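PDB 3KTA: chromosome partition protein Smc from Pyrococcus furiosus, which is probably required for chromosome condensation and partitioning, and carries the ATP-binding cassette ATPase domain whose C-terminal half is the piece described here. Local coordinates for residues F77-Q82 with A108-E113. Residues are numbered along the deposited sequence; the frame is centred on the assembly and turned at random.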
ATOM      1  N   PHE B  77       8.717   5.215   9.426  1.00 12.34           N
ATOM      2  CA  PHE B  77       9.289   5.897   8.280  1.00 13.24           C
ATOM      3  C   PHE B  77       8.235   6.252   7.223  1.00 13.47           C
ATOM      4  O   PHE B  77       8.186   7.382   6.727  1.00 12.26           O
ATOM      5  CB  PHE B  77      10.402   5.023   7.680  1.00 12.48           C
ATOM      6  CG  PHE B  77      11.148   5.670   6.563  1.00 13.01           C
ATOM      7  CD1 PHE B  77      11.923   6.796   6.779  1.00 16.45           C
ATOM      8  CD2 PHE B  77      11.091   5.134   5.285  1.00 17.80           C
ATOM      9  CE1 PHE B  77      12.612   7.392   5.748  1.00 20.20           C
ATOM     10  CE2 PHE B  77      11.789   5.729   4.242  1.00 18.24           C
ATOM     11  CZ  PHE B  77      12.555   6.855   4.480  1.00 18.99           C
ATOM     12  N   VAL B  78       7.385   5.294   6.887  1.00 11.56           N
ATOM     13  CA  VAL B  78       6.332   5.517   5.896  1.00 12.07           C
ATOM     14  C   VAL B  78       5.429   6.662   6.349  1.00 12.05           C
ATOM     15  O   VAL B  78       5.107   7.582   5.577  1.00 12.90           O
ATOM     16  CB  VAL B  78       5.477   4.254   5.705  1.00 14.66           C
ATOM     17  CG1 VAL B  78       4.206   4.574   4.865  1.00 13.71           C
ATOM     18  CG2 VAL B  78       6.296   3.154   5.050  1.00 14.23           C
ATOM     19  N   PHE B  79       5.024   6.598   7.611  1.00 12.46           N
ATOM     20  CA  PHE B  79       4.143   7.629   8.156  1.00 12.82           C
ATOM     21  C   PHE B  79       4.800   8.996   8.343  1.00 13.68           C
ATOM     22  O   PHE B  79       4.108  10.017   8.297  1.00 12.26           O
ATOM     23  CB  PHE B  79       3.427   7.114   9.409  1.00 12.44           C
ATOM     24  CG  PHE B  79       2.270   6.209   9.082  1.00 14.78           C
ATOM     25  CD1 PHE B  79       1.018   6.751   8.821  1.00 15.58           C
ATOM     26  CD2 PHE B  79       2.442   4.854   8.947  1.00 19.89           C
ATOM     27  CE1 PHE B  79      -0.057   5.950   8.488  1.00 17.08           C
ATOM     28  CE2 PHE B  79       1.368   4.035   8.602  1.00 19.45           C
ATOM     29  CZ  PHE B  79       0.114   4.595   8.375  1.00 18.08           C
ATOM     30  N   ALA B  80       6.127   9.021   8.521  1.00 11.84           N
ATOM     31  CA  ALA B  80       6.878  10.276   8.606  1.00 12.73           C
ATOM     32  C   ALA B  80       6.812  11.004   7.266  1.00 11.34           C
ATOM     33  O   ALA B  80       6.646  12.223   7.206  1.00 12.56           O
ATOM     34  CB  ALA B  80       8.356   9.998   9.002  1.00 11.74           C
ATOM     35  N   ILE B  81       6.943  10.240   6.186  1.00 10.41           N
ATOM     36  CA  ILE B  81       6.776  10.790   4.858  1.00 11.57           C
ATOM     37  C   ILE B  81       5.325  11.238   4.646  1.00 11.86           C
ATOM     38  O   ILE B  81       5.069  12.326   4.148  1.00 13.14           O
ATOM     39  CB  ILE B  81       7.175   9.752   3.787  1.00 13.76           C
ATOM     40  CG1 ILE B  81       8.643   9.374   3.969  1.00 13.94           C
ATOM     41  CG2 ILE B  81       6.959  10.320   2.392  1.00 15.47           C
ATOM     42  CD1 ILE B  81       9.100   8.219   3.068  1.00 16.99           C
ATOM     43  N   GLN B  82       4.380  10.381   5.016  1.00 13.52           N
ATOM     44  CA  GLN B  82       2.971  10.675   4.769  1.00 12.71           C
ATOM     45  C   GLN B  82       2.569  11.991   5.421  1.00 13.24           C
ATOM     46  O   GLN B  82       1.799  12.765   4.855  1.00 12.97           O
ATOM     47  CB  GLN B  82       2.089   9.531   5.288  1.00 11.03           C
ATOM     48  CG  GLN B  82       0.620   9.629   4.847  1.00 12.58           C
ATOM     49  CD  GLN B  82      -0.217  10.480   5.770  1.00 13.79           C
ATOM     50  OE1 GLN B  82       0.161  10.750   6.919  1.00 14.45           O
ATOM     51  NE2 GLN B  82      -1.381  10.898   5.279  1.00 13.08           N
ATOM     52  N   ALA B 108      -3.045   1.225  13.994  1.00 11.48           N
ATOM     53  CA  ALA B 108      -4.397   1.507  13.548  1.00 11.53           C
ATOM     54  C   ALA B 108      -4.828   2.938  13.900  1.00 14.50           C
ATOM     55  O   ALA B 108      -5.481   3.618  13.102  1.00 12.17           O
ATOM     56  CB  ALA B 108      -5.371   0.487  14.143  1.00 12.73           C
ATOM     57  N   ASP B 109      -4.448   3.405  15.088  1.00 14.79           N
ATOM     58  CA  ASP B 109      -4.752   4.777  15.480  1.00 13.55           C
ATOM     59  C   ASP B 109      -4.043   5.784  14.565  1.00 14.75           C
ATOM     60  O   ASP B 109      -4.610   6.815  14.221  1.00 14.77           O
ATOM     61  CB  ASP B 109      -4.343   5.043  16.928  1.00 15.65           C
ATOM     62  CG  ASP B 109      -5.257   4.371  17.937  1.00 18.95           C
ATOM     63  OD1 ASP B 109      -6.277   3.768  17.542  1.00 21.30           O
ATOM     64  OD2 ASP B 109      -4.936   4.458  19.139  0.95 21.85           O
ATOM     65  N   LEU B 110      -2.808   5.474  14.183  1.00 12.97           N
ATOM     66  CA  LEU B 110      -2.040   6.344  13.289  1.00 14.20           C
ATOM     67  C   LEU B 110      -2.667   6.342  11.884  1.00 15.45           C
ATOM     68  O   LEU B 110      -2.734   7.378  11.219  1.00 13.45           O
ATOM     69  CB  LEU B 110      -0.584   5.869  13.235  1.00 16.21           C
ATOM     70  CG  LEU B 110       0.394   6.578  12.300  1.00 18.62           C
ATOM     71  CD1 LEU B 110       0.442   8.060  12.600  1.00 21.36           C
ATOM     72  CD2 LEU B 110       1.763   5.928  12.467  1.00 19.19           C
ATOM     73  N   ILE B 111      -3.128   5.182  11.428  1.00 13.37           N
ATOM     74  CA  ILE B 111      -3.867   5.115  10.164  1.00 11.94           C
ATOM     75  C   ILE B 111      -5.137   5.968  10.206  1.00 14.23           C
ATOM     76  O   ILE B 111      -5.379   6.762   9.294  1.00 15.28           O
ATOM     77  CB  ILE B 111      -4.194   3.657   9.751  1.00 11.64           C
ATOM     78  CG1 ILE B 111      -2.932   2.944   9.253  1.00 14.23           C
ATOM     79  CG2 ILE B 111      -5.287   3.622   8.667  1.00 13.91           C
ATOM     80  CD1 ILE B 111      -3.024   1.399   9.293  1.00 14.21           C
ATOM     81  N   LYS B 112      -5.919   5.840  11.280  1.00 15.19           N
ATOM     82  CA  LYS B 112      -7.149   6.617  11.422  1.00 16.93           C
ATOM     83  C   LYS B 112      -6.874   8.124  11.340  1.00 15.46           C
ATOM     84  O   LYS B 112      -7.543   8.846  10.596  1.00 17.40           O
ATOM     85  CB  LYS B 112      -7.841   6.283  12.747  1.00 20.61           C
ATOM     86  CG  LYS B 112      -9.226   6.897  12.888  1.00 24.02           C
ATOM     87  CD  LYS B 112     -10.214   6.144  12.031  1.00 27.84           C
ATOM     88  CE  LYS B 112     -11.636   6.490  12.406  1.00 31.63           C
ATOM     89  NZ  LYS B 112     -12.577   5.925  11.428  1.00 27.15           N
ATOM     90  N   GLU B 113      -5.878   8.597  12.080  1.00 15.23           N
ATOM     91  CA  GLU B 113      -5.515  10.016  12.048  1.00 16.44           C
ATOM     92  C   GLU B 113      -5.039  10.434  10.656  1.00 16.97           C
ATOM     93  O   GLU B 113      -5.453  11.479  10.116  1.00 17.58           O
ATOM     94  CB  GLU B 113      -4.442  10.321  13.085  1.00 18.65           C
ATOM     95  CG  GLU B 113      -3.989  11.779  13.089  1.00 25.96           C
ATOM     96  CD  GLU B 113      -5.074  12.740  13.526  0.91 26.42           C
ATOM     97  OE1 GLU B 113      -6.067  12.293  14.137  0.59 28.24           O
ATOM     98  OE2 GLU B 113      -4.925  13.958  13.271  0.53 26.65           O
TER
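Phe79 reaches from helix 67-84 to Leu110 and Ile111 on helix 101-114. The contact is apolar, made by these three buried side chains. The CA atoms of Phe79 and Leu110 lie 8.1 Å apart, so the helices are close enough for one ring to bridge them. Phe79 starts with CB, which sits 3.7 Å from Leu110 CD2. The same methyl comes nearest at the next atom, with Phe79 CG and Leu110 CD2 3.4 Å apart. From there Phe79 CD1 meets the branch point, Leu110 CG, at 3.5 Å. Phe79 CD2, across the ring from Phe79 CD1, also lies within touch of the Leu110 CD2 methyl. Phe79 CE1 keeps a looser approach to Leu110 CG. At the tip, Phe79 CZ leaves the leucine and meets Ile111 CG1 at 3.6 Å, in an oblique approach.

Leu110 CD2 lies over one face of the Phe79 ring in a CH-pi contact, 3.8 Å from its centroid and 26° off the normal. It is displaced toward the CB end of the ring. Leu110 CG stands anti to the backbone N (chi1 177°) and CD2 continues outward, anti to CA, which brings this methyl to the ring. The two side chains run past each other in opposite directions. With an alanine here in place of Phe79, Leu110 CD2 would probably lose its aromatic face and a gap would open beside Ile111 CG1.

Helix 4-27 adds Ile23, which touches both Phe79 and Leu110. Met129 packs on Ile111, as does Phe28 of the other SMC chain in the assembly. This is helix-to-helix packing in the hydrophobic core of an SMC head, between two helices of its C-terminal half, with a residue of the other chain joining in, part of the P-loop ATPase fold of ABC-type ATPases.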